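Local coordinates for Can2 (Sulfobacillus thermosulfidooxidans, PDB 7BDV), which binds cyclic tetra-adenylate and acts as a dual-specificity CRISPR ancillary nuclease that potentiates type III CRISPR defence, at residues L141-Y146 against I259-K264; K165-V170 against A213-P218; H288-K293 against H358-W363. All coordinates share one frame; numbering follows the deposited sequence.

Contact 1 (L141-Y146 against I259-K264)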
# COMPACT_ATOMS: atom_id res chain seq x y z
N LEU A 141 -21.56 9.97 4.93
CA LEU A 141 -20.11 10.24 5.05
C LEU A 141 -19.63 11.29 4.04
O LEU A 141 -20.01 11.18 2.87
CB LEU A 141 -19.36 8.91 4.88
CG LEU A 141 -17.90 8.91 5.26
CD1 LEU A 141 -17.72 9.22 6.74
CD2 LEU A 141 -17.27 7.57 4.88
N THR A 142 -18.94 12.34 4.53
CA THR A 142 -18.33 13.40 3.72
C THR A 142 -16.86 13.04 3.53
O THR A 142 -16.39 12.14 4.24
CB THR A 142 -18.47 14.76 4.41
OG1 THR A 142 -17.65 14.69 5.56
CG2 THR A 142 -19.89 15.11 4.81
N VAL A 143 -16.18 13.73 2.61
CA VAL A 143 -14.71 13.59 2.39
C VAL A 143 -13.95 14.04 3.64
O VAL A 143 -12.96 13.39 4.02
CB VAL A 143 -14.27 14.33 1.12
CG1 VAL A 143 -12.76 14.43 1.04
CG2 VAL A 143 -14.82 13.62 -0.11
N LYS A 144 -14.41 15.10 4.31
CA LYS A 144 -13.77 15.60 5.54
C LYS A 144 -13.71 14.47 6.59
O LYS A 144 -12.62 14.28 7.20
CB LYS A 144 -14.53 16.82 6.07
CG LYS A 144 -13.93 17.46 7.31
CD LYS A 144 -14.83 18.55 7.92
N GLN A 145 -14.82 13.77 6.80
CA GLN A 145 -14.95 12.71 7.82
C GLN A 145 -14.07 11.51 7.40
O GLN A 145 -13.44 10.90 8.24
CB GLN A 145 -16.41 12.28 7.92
CG GLN A 145 -17.32 13.39 8.46
CD GLN A 145 -18.78 13.00 8.40
OE1 GLN A 145 -19.25 12.30 7.49
NE2 GLN A 145 -19.51 13.50 9.39
N TYR A 146 -14.10 11.17 6.13
CA TYR A 146 -13.34 10.01 5.61
C TYR A 146 -11.87 10.26 5.92
O TYR A 146 -11.25 9.41 6.60
CB TYR A 146 -13.66 9.80 4.13
CG TYR A 146 -13.07 8.53 3.58
CD1 TYR A 146 -11.70 8.38 3.43
CD2 TYR A 146 -13.89 7.49 3.19
CE1 TYR A 146 -11.16 7.20 2.92
CE2 TYR A 146 -13.38 6.31 2.67
CZ TYR A 146 -12.01 6.17 2.53
OH TYR A 146 -11.51 5.02 2.00
N ILE A 259 -22.40 10.38 -6.91
CA ILE A 259 -21.00 10.78 -6.60
C ILE A 259 -21.08 11.95 -5.60
O ILE A 259 -21.83 12.86 -5.89
CB ILE A 259 -20.31 11.15 -7.93
CG1 ILE A 259 -19.89 9.87 -8.68
CG2 ILE A 259 -19.16 12.09 -7.69
CD1 ILE A 259 -19.27 10.13 -10.02
N LYS A 260 -20.32 11.92 -4.51
CA LYS A 260 -20.38 12.95 -3.43
C LYS A 260 -19.04 13.68 -3.31
O LYS A 260 -17.98 13.02 -3.43
CB LYS A 260 -20.72 12.28 -2.09
CG LYS A 260 -22.20 12.14 -1.79
CD LYS A 260 -22.46 11.88 -0.32
CE LYS A 260 -22.13 13.05 0.57
NZ LYS A 260 -22.19 12.64 1.99
N ASN A 261 -19.09 14.99 -3.03
CA ASN A 261 -17.91 15.81 -2.65
C ASN A 261 -16.84 15.77 -3.75
O ASN A 261 -15.63 15.72 -3.42
CB ASN A 261 -17.33 15.36 -1.30
CG ASN A 261 -18.30 15.48 -0.14
OD1 ASN A 261 -18.30 14.66 0.78
ND2 ASN A 261 -19.13 16.51 -0.16
N LEU A 262 -17.25 15.78 -5.01
CA LEU A 262 -16.33 15.79 -6.18
C LEU A 262 -15.47 17.04 -6.08
O LEU A 262 -16.04 18.14 -6.06
CB LEU A 262 -17.16 15.79 -7.46
CG LEU A 262 -16.38 15.82 -8.76
CD1 LEU A 262 -15.42 14.64 -8.88
CD2 LEU A 262 -17.33 15.84 -9.95
N THR A 263 -14.16 16.87 -6.04
CA THR A 263 -13.17 17.97 -5.87
C THR A 263 -12.03 17.76 -6.87
O THR A 263 -11.70 16.59 -7.16
CB THR A 263 -12.68 18.01 -4.41
OG1 THR A 263 -13.76 17.85 -3.49
CG2 THR A 263 -11.99 19.31 -4.06
N LYS A 264 -11.45 18.85 -7.37
CA LYS A 264 -10.24 18.82 -8.24
C LYS A 264 -9.10 19.48 -7.43
O LYS A 264 -9.40 20.33 -6.57
CB LYS A 264 -10.55 19.46 -9.60
CG LYS A 264 -11.03 20.91 -9.59
CD LYS A 264 -11.59 21.38 -10.92
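At the capped N-terminus of helix 143-148, Thr142 and Val143 meet Asn261, while Leu141 just before them takes the end of Lys260. The amide of Val143 in the first helical turn donates to the side-chain carbonyl of Asn261, with N and OD1 3.0 Å apart; the N-H is moderately bent and comes from above the carbonyl plane. The partial negative charge of OD1 so placed should suit the positive end of the helix dipole. Val143 CG2 runs alongside Asn261 CB, the two side chains sliding past each other in opposite directions. Helix 143-148 starts with a capping box: Thr142 OG1 accepts from Gln145 N (3.2 Å) and Gln145 OE1 accepts from Thr142 N (3.0 Å). The bonds to Asn261 and Lys260 join the Card1 CARF family region to the Card1-like endonuclease region. Lys260 is bent at chi3 (67°), which turns CE toward Leu141; NZ lies 2.8 Å from Leu141 O, above that carbonyl plane, and the ammonium also bonds Asp139 O. Asn261 sits where the chain turns a corner, with positive phi (59°), and its carbonyl O receives Thr263 OG1 at 2.8 Å.

Contact 2 (K165-V170 against A213-P218); sequences KTWREV and ANLIKP
Trp167 carries the polar part of this contact, pointing the pyrrole edge of its indole at Ala213. NE1 donates to Ala213 O over 3.0 Å; the acceptor lies near the ring plane, although the N-H is bent to 138°. Leu215 CD2 stands over the centre of the six-membered ring in a CH-pi contact, 3.6 Å from its centroid and 17° off the ring normal, with CE2 the nearest ring atom. Three residues later, in the first turn of helix 168-176, Val170 reaches back with both methyls. CG1 meets Leu215 CD1 tip to tip at 3.8 Å, while CG2 abuts Ala213 CB at 3.5 Å, tighter than usual for two carbons. Leu215 is therefore forked between the two residues, one methyl on the indole and the other on the valine. At the end of helix 205-212, Asn214 has positive phi and closes a Schellman motif, and the indole N-H is bonded to a carbonyl at that C-terminal end. Ala233 and Phe236 of helix 231-254 touch both Trp167 and Leu215. The indole N-H and a helix-terminal carbonyl thus satisfy each other directly; one bent N-H···O bond supplies the directional part, and CH-pi and methyl contacts supply the rest.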
# COMPACT_ATOMS: atom_id res chain seq x y z
N LYS A 165 -12.84 29.27 -20.03
CA LYS A 165 -12.82 30.38 -21.02
C LYS A 165 -13.54 29.94 -22.30
O LYS A 165 -14.47 29.11 -22.20
CB LYS A 165 -11.37 30.81 -21.28
N THR A 166 -13.10 30.43 -23.47
CA THR A 166 -13.49 29.92 -24.82
C THR A 166 -13.19 28.41 -24.93
O THR A 166 -13.89 27.74 -25.70
CB THR A 166 -12.76 30.71 -25.92
N TRP A 167 -12.27 27.87 -24.12
CA TRP A 167 -11.43 26.68 -24.41
C TRP A 167 -12.13 25.36 -24.17
O TRP A 167 -11.48 24.36 -24.48
CB TRP A 167 -10.16 26.70 -23.56
CG TRP A 167 -9.33 27.92 -23.78
CD1 TRP A 167 -9.37 28.76 -24.85
CD2 TRP A 167 -8.36 28.46 -22.88
NE1 TRP A 167 -8.46 29.76 -24.70
CE2 TRP A 167 -7.83 29.61 -23.50
CE3 TRP A 167 -7.86 28.06 -21.64
CZ2 TRP A 167 -6.83 30.38 -22.91
CZ3 TRP A 167 -6.88 28.82 -21.05
CH2 TRP A 167 -6.37 29.97 -21.67
N ARG A 168 -13.36 25.35 -23.65
CA ARG A 168 -14.18 24.12 -23.49
C ARG A 168 -14.32 23.39 -24.84
O ARG A 168 -14.24 22.13 -24.86
CB ARG A 168 -15.55 24.47 -22.90
N GLU A 169 -14.53 24.14 -25.93
CA GLU A 169 -14.65 23.57 -27.30
C GLU A 169 -13.36 22.83 -27.66
O GLU A 169 -13.46 21.75 -28.26
CB GLU A 169 -14.93 24.66 -28.34
N VAL A 170 -12.20 23.39 -27.30
CA VAL A 170 -10.85 22.83 -27.62
C VAL A 170 -10.69 21.51 -26.85
O VAL A 170 -10.27 20.51 -27.47
CB VAL A 170 -9.72 23.82 -27.30
CG1 VAL A 170 -8.36 23.24 -27.67
CG2 VAL A 170 -9.92 25.15 -28.00
N ALA A 213 -8.71 29.70 -30.94
CA ALA A 213 -9.02 29.62 -29.49
C ALA A 213 -8.20 30.67 -28.71
O ALA A 213 -8.50 30.85 -27.53
CB ALA A 213 -8.73 28.24 -28.97
N ASN A 214 -7.19 31.28 -29.34
CA ASN A 214 -6.26 32.24 -28.69
C ASN A 214 -5.48 31.52 -27.57
O ASN A 214 -5.31 32.09 -26.48
CB ASN A 214 -7.01 33.48 -28.17
CG ASN A 214 -6.07 34.54 -27.65
OD1 ASN A 214 -5.13 34.93 -28.35
ND2 ASN A 214 -6.28 34.99 -26.42
N LEU A 215 -5.01 30.30 -27.84
CA LEU A 215 -4.13 29.53 -26.92
C LEU A 215 -2.66 29.79 -27.27
O LEU A 215 -1.82 29.81 -26.35
CB LEU A 215 -4.46 28.03 -27.04
CG LEU A 215 -5.66 27.55 -26.25
CD1 LEU A 215 -6.09 26.16 -26.69
CD2 LEU A 215 -5.39 27.57 -24.76
N ILE A 216 -2.37 29.92 -28.57
CA ILE A 216 -1.06 30.34 -29.12
C ILE A 216 -1.26 31.62 -29.93
O ILE A 216 -2.37 31.85 -30.43
CB ILE A 216 -0.42 29.23 -29.96
CG1 ILE A 216 -1.16 29.00 -31.29
CG2 ILE A 216 -0.29 27.96 -29.13
CD1 ILE A 216 -0.48 28.01 -32.22
N LYS A 217 -0.21 32.44 -30.02
CA LYS A 217 -0.09 33.57 -30.97
C LYS A 217 1.26 33.45 -31.66
O LYS A 217 2.19 32.81 -31.14
CB LYS A 217 -0.26 34.92 -30.25
CG LYS A 217 0.73 35.21 -29.14
CD LYS A 217 0.44 36.53 -28.44
N PRO A 218 1.41 34.06 -32.87
CA PRO A 218 2.69 34.02 -33.58
C PRO A 218 3.73 34.86 -32.83
O PRO A 218 3.37 35.77 -32.14
CB PRO A 218 2.33 34.56 -34.97
CG PRO A 218 1.15 35.47 -34.70
CD PRO A 218 0.37 34.78 -33.61

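Contact 3 (H288-K293 against H358-W363); sequences HVIECK and HQLIKW
Strand 286-291 of the endonuclease core packs on helix 356-365 through His288, Ile290 and Trp363. The clan is PD-(D/E)xK, and Glu291-Cys292-Lys293 at the end of the strand is consistent with the (D/E)xK part of that signature, with Asp278 close by. The segment axes run nearly antiparallel, at 150° and 11.9 Å apart. Trp363 has CG anti to the backbone N (chi1 178°), and its indole rim at CH2 and CZ3 meets the strand. His288 meets the six-membered ring in a T-shaped stack: the imidazole edge faces the indole, the planes stand at 77° and the ring centroids are 5.0 Å apart. CD2 is the imidazole atom over the indole face, 3.8 Å above it and offset toward the rim, while His288 CB touches CH2 of Trp363 at 3.7 Å. Two residues on, Ile290 CG1 lies 3.7 Å from Trp363 CZ3, and its CD1 meets Leu360 CD2 at 4.1 Å, those two side chains crossing at about a right angle. Lys325 of the neighbouring parallel strand 325-329 bonds His288 NE2 and Trp363 O and makes a cation-pi contact with the indole; ND1 bonds Lys286 O, a pattern consistent with a neutral imidazole protonated at ND1. Phe281 of strand 279-283 stacks on His288, and helix 231-254 packs on Ile290 through Leu250 and on Leu360 through Ile253.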
# COMPACT_ATOMS: atom_id res chain seq x y z
N HIS A 288 -12.48 7.69 -3.88
CA HIS A 288 -12.00 7.45 -5.26
C HIS A 288 -11.01 8.56 -5.59
O HIS A 288 -11.36 9.74 -5.44
CB HIS A 288 -13.19 7.43 -6.21
CG HIS A 288 -14.10 6.26 -6.11
ND1 HIS A 288 -14.90 6.05 -5.00
CD2 HIS A 288 -14.40 5.28 -6.99
CE1 HIS A 288 -15.62 4.96 -5.19
NE2 HIS A 288 -15.33 4.46 -6.40
N VAL A 289 -9.80 8.19 -6.00
CA VAL A 289 -8.71 9.12 -6.40
C VAL A 289 -8.37 8.84 -7.87
O VAL A 289 -8.07 7.67 -8.21
CB VAL A 289 -7.51 8.95 -5.45
CG1 VAL A 289 -6.35 9.86 -5.81
CG2 VAL A 289 -7.94 9.15 -3.99
N ILE A 290 -8.42 9.86 -8.72
CA ILE A 290 -7.92 9.80 -10.13
C ILE A 290 -6.63 10.62 -10.24
O ILE A 290 -6.63 11.78 -9.77
CB ILE A 290 -8.98 10.29 -11.13
CG1 ILE A 290 -10.30 9.54 -10.95
CG2 ILE A 290 -8.47 10.20 -12.56
CD1 ILE A 290 -11.45 10.20 -11.62
N GLU A 291 -5.56 10.00 -10.73
CA GLU A 291 -4.34 10.66 -11.26
C GLU A 291 -4.52 10.87 -12.77
O GLU A 291 -4.65 9.87 -13.52
CB GLU A 291 -3.12 9.79 -10.93
CG GLU A 291 -1.79 10.39 -11.32
CD GLU A 291 -1.30 11.53 -10.43
OE1 GLU A 291 -1.96 11.82 -9.39
OE2 GLU A 291 -0.23 12.09 -10.76
N CYS A 292 -4.60 12.13 -13.21
CA CYS A 292 -4.78 12.49 -14.66
C CYS A 292 -3.85 13.63 -15.09
O CYS A 292 -3.95 14.03 -16.26
CB CYS A 292 -6.24 12.83 -14.95
SG CYS A 292 -6.96 13.90 -13.69
N LYS A 293 -2.97 14.12 -14.20
CA LYS A 293 -1.89 15.09 -14.52
C LYS A 293 -0.85 14.44 -15.45
O LYS A 293 -0.38 13.35 -15.12
CB LYS A 293 -1.22 15.62 -13.25
CG LYS A 293 -1.80 16.92 -12.73
N HIS A 358 -17.07 4.89 -20.00
CA HIS A 358 -17.45 3.50 -19.72
C HIS A 358 -16.60 2.90 -18.60
O HIS A 358 -17.18 2.17 -17.73
CB HIS A 358 -17.35 2.67 -21.01
CG HIS A 358 -17.74 1.27 -20.77
ND1 HIS A 358 -16.79 0.27 -20.62
CD2 HIS A 358 -18.96 0.70 -20.63
CE1 HIS A 358 -17.42 -0.87 -20.42
NE2 HIS A 358 -18.77 -0.64 -20.43
N GLN A 359 -15.30 3.18 -18.61
CA GLN A 359 -14.34 2.67 -17.60
C GLN A 359 -14.63 3.31 -16.23
O GLN A 359 -14.54 2.63 -15.24
CB GLN A 359 -12.90 2.93 -18.07
CG GLN A 359 -12.54 2.03 -19.25
CD GLN A 359 -11.09 2.12 -19.61
OE1 GLN A 359 -10.60 3.13 -20.10
NE2 GLN A 359 -10.40 1.00 -19.42
N LEU A 360 -14.97 4.59 -16.19
CA LEU A 360 -15.30 5.28 -14.92
C LEU A 360 -16.53 4.61 -14.30
O LEU A 360 -16.49 4.32 -13.08
CB LEU A 360 -15.53 6.77 -15.20
CG LEU A 360 -14.27 7.60 -15.36
CD1 LEU A 360 -14.63 9.03 -15.72
CD2 LEU A 360 -13.48 7.63 -14.08
N ILE A 361 -17.55 4.31 -15.10
CA ILE A 361 -18.81 3.66 -14.63
C ILE A 361 -18.47 2.25 -14.11
O ILE A 361 -18.92 1.90 -12.97
CB ILE A 361 -19.89 3.66 -15.73
CG1 ILE A 361 -20.36 5.08 -16.07
CG2 ILE A 361 -21.07 2.77 -15.35
CD1 ILE A 361 -21.06 5.81 -14.95
N LYS A 362 -17.66 1.49 -14.85
CA LYS A 362 -17.22 0.13 -14.41
C LYS A 362 -16.51 0.23 -13.05
O LYS A 362 -16.86 -0.49 -12.12
CB LYS A 362 -16.30 -0.49 -15.47
CG LYS A 362 -16.40 -2.01 -15.59
CD LYS A 362 -15.94 -2.53 -16.96
CE LYS A 362 -15.67 -4.02 -16.98
N TRP A 363 -15.51 1.10 -12.96
CA TRP A 363 -14.65 1.31 -11.77
C TRP A 363 -15.52 1.65 -10.57
O TRP A 363 -15.35 1.00 -9.53
CB TRP A 363 -13.66 2.43 -12.10
CG TRP A 363 -12.73 2.81 -10.99
CD1 TRP A 363 -11.94 1.97 -10.26
CD2 TRP A 363 -12.44 4.15 -10.57
NE1 TRP A 363 -11.22 2.71 -9.36
CE2 TRP A 363 -11.48 4.04 -9.55
CE3 TRP A 363 -12.89 5.42 -10.95
CZ2 TRP A 363 -10.98 5.15 -8.90
CZ3 TRP A 363 -12.39 6.53 -10.30
CH2 TRP A 363 -11.46 6.39 -9.28

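In the fold
Contact 1 closes a long excursion of the chain, and contact 2 is nested inside it; contact 3 follows in series. Contacts 1 and 3 lie about 15 Å apart between centres and reach the same mixed sheet, by strands 262-269 and 286-291, joined through strand 279-283. Contact 1 ties that sheet to the CARF region, whereas contact 3 lies within the endonuclease core. Contact 2 stands apart, its centre about 32 Å from that of contact 1 and 27 Å from that of contact 3, in the mainly helical part of the chain. Helix 231-254 touches residues of all three, running between the helical part and the nuclease sheet.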